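Local atomic coordinates of vinylacetyl-CoA Delta-isomerase (PDB entry 6VJR), a protein that probably acts as an oxygen-tolerant 4-hydroxybutyryl-CoA dehydratase and vinylacetyl-CoA delta-isomerase, using FAD and a [4Fe-4S] cluster. Residues Glu283-Tyr293 / Tyr355-Lys366. Sequence-based numbering, arbitrary orientation.
With FE (Fe (III) ion), chain I; SF4 (iron/sulfur cluster), chain E.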
loop_
_atom_site.group_PDB
_atom_site.type_symbol
_atom_site.label_atom_id
_atom_site.label_comp_id
_atom_site.label_asym_id
_atom_site.label_seq_id
_atom_site.Cartn_x
_atom_site.Cartn_y
_atom_site.Cartn_z
ATOM N N GLU A 283 18.576 -18.632 15.022
ATOM C CA GLU A 283 18.007 -17.409 15.570
ATOM C C GLU A 283 19.027 -16.283 15.582
ATOM O O GLU A 283 18.737 -15.169 15.177
ATOM C CB GLU A 283 17.460 -17.634 16.972
ATOM C CG GLU A 283 16.792 -16.412 17.580
ATOM C CD GLU A 283 15.989 -16.726 18.846
ATOM O OE1 GLU A 283 14.920 -16.137 19.079
ATOM O OE2 GLU A 283 16.387 -17.620 19.594
ATOM N N ARG A 284 20.219 -16.567 16.109
ATOM C CA ARG A 284 21.202 -15.517 16.202
ATOM C C ARG A 284 21.824 -15.115 14.876
ATOM O O ARG A 284 22.039 -13.925 14.647
ATOM C CB ARG A 284 22.224 -15.897 17.261
ATOM C CG ARG A 284 21.614 -16.047 18.642
ATOM C CD ARG A 284 22.648 -16.230 19.698
ATOM N NE ARG A 284 21.956 -16.441 20.964
ATOM C CZ ARG A 284 22.525 -16.801 22.076
ATOM N NH1 ARG A 284 23.827 -16.915 22.118
ATOM N NH2 ARG A 284 21.788 -17.017 23.146
ATOM N N PHE A 285 22.074 -16.074 13.990
ATOM C CA PHE A 285 22.558 -15.762 12.659
ATOM C C PHE A 285 21.564 -14.860 11.938
ATOM O O PHE A 285 21.930 -13.800 11.383
ATOM C CB PHE A 285 22.826 -17.012 11.838
ATOM C CG PHE A 285 23.073 -16.684 10.388
ATOM C CD1 PHE A 285 24.239 -16.059 9.998
ATOM C CD2 PHE A 285 22.035 -16.794 9.475
ATOM C CE1 PHE A 285 24.457 -15.747 8.680
ATOM C CE2 PHE A 285 22.226 -16.442 8.148
ATOM C CZ PHE A 285 23.423 -15.894 7.750
ATOM N N THR A 286 20.304 -15.287 11.948
ATOM C CA THR A 286 19.271 -14.501 11.297
ATOM C C THR A 286 19.059 -13.146 11.969
ATOM O O THR A 286 18.721 -12.175 11.288
ATOM C CB THR A 286 17.952 -15.253 11.089
ATOM O OG1 THR A 286 17.386 -15.644 12.342
ATOM C CG2 THR A 286 18.141 -16.433 10.153
ATOM N N CYS A 287 19.209 -13.066 13.281
ATOM C CA CYS A 287 19.118 -11.794 13.978
ATOM C C CYS A 287 20.118 -10.806 13.373
ATOM O O CYS A 287 19.750 -9.680 13.043
ATOM C CB CYS A 287 19.407 -12.023 15.454
ATOM S SG CYS A 287 19.296 -10.543 16.480
ATOM N N TYR A 288 21.401 -11.188 13.296
ATOM C CA TYR A 288 22.370 -10.308 12.676
ATOM C C TYR A 288 22.017 -10.024 11.225
ATOM O O TYR A 288 22.056 -8.870 10.747
ATOM C CB TYR A 288 23.772 -10.901 12.728
ATOM C CG TYR A 288 24.450 -10.944 14.097
ATOM C CD1 TYR A 288 24.827 -9.797 14.769
ATOM C CD2 TYR A 288 24.624 -12.154 14.752
ATOM C CE1 TYR A 288 25.433 -9.864 15.999
ATOM C CE2 TYR A 288 25.255 -12.234 15.975
ATOM C CZ TYR A 288 25.587 -11.078 16.646
ATOM O OH TYR A 288 26.213 -11.148 17.868
ATOM N N HIS A 289 21.800 -11.106 10.481
ATOM C CA HIS A 289 21.750 -10.970 9.038
ATOM C C HIS A 289 20.523 -10.172 8.571
ATOM O O HIS A 289 20.631 -9.426 7.592
ATOM C CB HIS A 289 21.876 -12.305 8.331
ATOM C CG HIS A 289 22.330 -12.139 6.921
ATOM N ND1 HIS A 289 23.535 -11.584 6.555
ATOM C CD2 HIS A 289 21.675 -12.392 5.770
ATOM C CE1 HIS A 289 23.567 -11.518 5.208
ATOM N NE2 HIS A 289 22.440 -12.011 4.713
ATOM N N ARG A 290 19.411 -10.269 9.299
ATOM C CA ARG A 290 18.183 -9.557 8.946
ATOM C C ARG A 290 18.378 -8.041 9.020
ATOM O O ARG A 290 17.668 -7.305 8.363
ATOM C CB ARG A 290 17.013 -10.069 9.785
ATOM C CG ARG A 290 16.515 -11.390 9.218
ATOM C CD ARG A 290 15.414 -12.044 9.977
ATOM N NE ARG A 290 15.096 -13.341 9.386
ATOM C CZ ARG A 290 14.512 -14.330 10.037
ATOM N NH1 ARG A 290 13.931 -14.113 11.192
ATOM N NH2 ARG A 290 14.554 -15.539 9.547
ATOM N N ARG A 291 19.389 -7.541 9.748
ATOM C CA ARG A 291 19.677 -6.115 9.664
ATOM C C ARG A 291 20.995 -5.768 8.956
ATOM O O ARG A 291 21.308 -4.576 8.797
ATOM C CB ARG A 291 19.507 -5.364 10.969
ATOM C CG ARG A 291 20.244 -5.845 12.179
ATOM C CD ARG A 291 21.692 -5.329 12.330
ATOM N NE ARG A 291 22.670 -6.177 11.656
ATOM C CZ ARG A 291 24.003 -6.153 11.910
ATOM N NH1 ARG A 291 24.562 -5.217 12.700
ATOM N NH2 ARG A 291 24.773 -7.048 11.331
ATOM N N SER A 292 21.697 -6.771 8.413
ATOM C CA SER A 292 22.730 -6.536 7.421
ATOM C C SER A 292 22.159 -6.000 6.120
ATOM O O SER A 292 22.911 -5.438 5.302
ATOM C CB SER A 292 23.598 -7.779 7.252
ATOM O OG SER A 292 24.418 -7.909 8.421
ATOM N N TYR A 293 20.833 -6.143 5.957
ATOM C CA TYR A 293 20.119 -5.623 4.784
ATOM C C TYR A 293 20.133 -4.100 4.685
ATOM O O TYR A 293 19.648 -3.561 3.702
ATOM C CB TYR A 293 18.693 -6.185 4.621
ATOM C CG TYR A 293 18.807 -7.644 4.247
ATOM C CD1 TYR A 293 18.917 -8.023 2.917
ATOM C CD2 TYR A 293 18.860 -8.622 5.215
ATOM C CE1 TYR A 293 19.160 -9.323 2.549
ATOM C CE2 TYR A 293 19.098 -9.939 4.873
ATOM C CZ TYR A 293 19.298 -10.272 3.549
ATOM O OH TYR A 293 19.634 -11.524 3.225
ATOM N N TYR A 355 28.395 -8.730 21.204
ATOM C CA TYR A 355 27.131 -8.002 21.187
ATOM C C TYR A 355 26.221 -8.565 20.091
ATOM O O TYR A 355 26.677 -8.861 18.974
ATOM C CB TYR A 355 27.341 -6.494 21.011
ATOM C CG TYR A 355 27.617 -5.797 22.329
ATOM C CD1 TYR A 355 28.732 -6.120 23.096
ATOM C CD2 TYR A 355 26.733 -4.853 22.838
ATOM C CE1 TYR A 355 28.930 -5.538 24.337
ATOM C CE2 TYR A 355 26.923 -4.268 24.070
ATOM C CZ TYR A 355 28.027 -4.615 24.822
ATOM O OH TYR A 355 28.259 -4.053 26.040
ATOM N N LEU A 356 24.949 -8.735 20.441
ATOM C CA LEU A 356 23.881 -9.128 19.518
ATOM C C LEU A 356 22.914 -7.966 19.355
ATOM O O LEU A 356 22.458 -7.374 20.328
ATOM C CB LEU A 356 23.199 -10.361 20.117
ATOM C CG LEU A 356 22.034 -10.946 19.311
ATOM C CD1 LEU A 356 22.549 -11.564 18.020
ATOM C CD2 LEU A 356 21.280 -11.959 20.096
ATOM N N ASN A 357 22.567 -7.641 18.112
ATOM C CA ASN A 357 21.608 -6.602 17.828
ATOM C C ASN A 357 20.204 -7.030 18.273
ATOM O O ASN A 357 19.924 -8.190 18.563
ATOM C CB ASN A 357 21.613 -6.288 16.333
ATOM C CG ASN A 357 21.305 -7.525 15.536
ATOM O OD1 ASN A 357 22.063 -8.498 15.515
ATOM N ND2 ASN A 357 20.169 -7.508 14.877
ATOM N N ASP A 358 19.310 -6.037 18.370
ATOM C CA ASP A 358 17.932 -6.227 18.778
ATOM C C ASP A 358 17.176 -7.059 17.761
ATOM O O ASP A 358 16.955 -6.634 16.630
ATOM C CB ASP A 358 17.209 -4.905 18.976
ATOM C CG ASP A 358 15.841 -5.067 19.615
ATOM O OD1 ASP A 358 14.976 -5.701 18.975
ATOM O OD2 ASP A 358 15.661 -4.588 20.771
ATOM N N ASP A 359 16.751 -8.246 18.187
ATOM C CA ASP A 359 16.119 -9.197 17.272
ATOM C C ASP A 359 14.809 -8.663 16.679
ATOM O O ASP A 359 14.583 -8.794 15.479
ATOM C CB ASP A 359 15.885 -10.513 17.981
ATOM C CG ASP A 359 15.476 -11.635 17.048
ATOM O OD1 ASP A 359 14.333 -11.551 16.536
ATOM O OD2 ASP A 359 16.309 -12.530 16.854
ATOM N N MET A 360 13.954 -8.092 17.504
ATOM C CA MET A 360 12.683 -7.584 17.038
ATOM C C MET A 360 12.906 -6.549 15.944
ATOM O O MET A 360 12.296 -6.628 14.889
ATOM C CB MET A 360 11.836 -6.996 18.175
ATOM C CG MET A 360 10.600 -6.316 17.667
ATOM S SD MET A 360 9.330 -7.383 17.001
ATOM C CE MET A 360 8.293 -7.599 18.459
ATOM N N LEU A 361 13.796 -5.602 16.190
ATOM C CA LEU A 361 14.016 -4.561 15.203
ATOM C C LEU A 361 14.701 -5.071 13.932
ATOM O O LEU A 361 14.471 -4.512 12.862
ATOM C CB LEU A 361 14.748 -3.398 15.831
ATOM C CG LEU A 361 14.009 -2.700 16.966
ATOM C CD1 LEU A 361 14.885 -1.698 17.664
ATOM C CD2 LEU A 361 12.808 -1.992 16.365
ATOM N N ALA A 362 15.522 -6.130 14.050
ATOM C CA ALA A 362 16.053 -6.798 12.872
ATOM C C ALA A 362 14.905 -7.357 12.027
ATOM O O ALA A 362 14.980 -7.319 10.809
ATOM C CB ALA A 362 17.017 -7.874 13.232
ATOM N N GLN A 363 13.884 -7.948 12.654
ATOM C CA GLN A 363 12.762 -8.507 11.884
ATOM C C GLN A 363 12.100 -7.407 11.085
ATOM O O GLN A 363 11.685 -7.602 9.939
ATOM C CB GLN A 363 11.744 -9.192 12.784
ATOM C CG GLN A 363 12.300 -10.217 13.748
ATOM C CD GLN A 363 13.164 -11.234 13.074
ATOM O OE1 GLN A 363 12.837 -11.737 11.978
ATOM N NE2 GLN A 363 14.256 -11.570 13.751
ATOM N N VAL A 364 11.927 -6.261 11.724
ATOM C CA VAL A 364 11.291 -5.122 11.081
ATOM C C VAL A 364 12.110 -4.604 9.895
ATOM O O VAL A 364 11.582 -4.270 8.852
ATOM C CB VAL A 364 11.063 -4.053 12.170
ATOM C CG1 VAL A 364 10.611 -2.757 11.518
ATOM C CG2 VAL A 364 10.088 -4.526 13.244
ATOM N N CYS A 365 13.434 -4.514 10.057
ATOM C CA CYS A 365 14.314 -4.124 8.973
ATOM C C CYS A 365 14.095 -5.056 7.776
ATOM O O CYS A 365 13.757 -4.648 6.665
ATOM C CB CYS A 365 15.757 -4.135 9.428
ATOM S SG CYS A 365 16.930 -3.703 8.116
ATOM N N LYS A 366 14.279 -6.341 7.990
ATOM C CA LYS A 366 14.185 -7.311 6.903
ATOM C C LYS A 366 12.772 -7.346 6.320
ATOM O O LYS A 366 12.615 -7.467 5.110
ATOM C CB LYS A 366 14.617 -8.673 7.442
ATOM C CG LYS A 366 14.062 -9.810 6.631
ATOM C CD LYS A 366 14.722 -9.997 5.278
ATOM C CE LYS A 366 14.140 -11.213 4.687
ATOM N NZ LYS A 366 14.541 -11.504 3.331
HETATM FE FE FE I . 21.467 -12.074 2.656
HETATM FE FE1 SF4 E . 23.613 -10.022 2.037
HETATM FE FE2 SF4 E . 23.704 -7.483 0.988
HETATM FE FE3 SF4 E . 25.206 -9.345 -0.033
HETATM FE FE4 SF4 E . 25.872 -8.264 2.330
HETATM S S1 SF4 E . 25.932 -7.248 0.334
HETATM S S2 SF4 E . 25.844 -10.553 1.800
HETATM S S3 SF4 E . 23.743 -8.017 3.247
HETATM S S4 SF4 E . 22.931 -9.407 0.017
HETATM O O HOH W 1 15.991 -13.993 14.346
#
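Asn-357 ND2 donates to Cys-287 O at 2.9 Å and 165°, a straight bond in the amide plane that meets the carbonyl from above its plane. Tyr-288 OH donates a hydrogen bond to Tyr-355 O (2.6 Å), also from above the carbonyl plane. Arg-290 NH1 reaches Gln-363 OE1 at 2.7 Å, guanidinium and amide nearly perpendicular; bending at chi2 (-52°) curls the Gln-363 amide back toward Arg-290, while its NE2 donates to Asp-359 OD1 at 2.8 Å. With Gln-363 cut back to an alanine, Arg-290 NH1 would probably lose this acceptor and Asp-359 OD1 the amide donor. Water 1 donates to both Thr-286 OG1 and Asp-359 OD2.

Apolar contact centres on Leu-356 CD1, which sits 3.7 Å from the Tyr-288 ring centroid as a CH-pi contact over one face and also touches Cys-287 SG. Separately, the Ala-362 methyl closely approaches the Cys-287 carbonyl oxygen.

His-289 NE2 (2.3 Å) and Tyr-293 OH (2.0 Å) bind the iron(III) ion with Glu-443, placing this metal site beside the [4Fe-4S] cluster. The axes of 283-292 and 359-366 come within 7.6 Å, their N-to-C directions 43° apart; helix 451-461 packs against Gln-363, helix 101-121 against Tyr-288, and helix 320-345 against Ala-362.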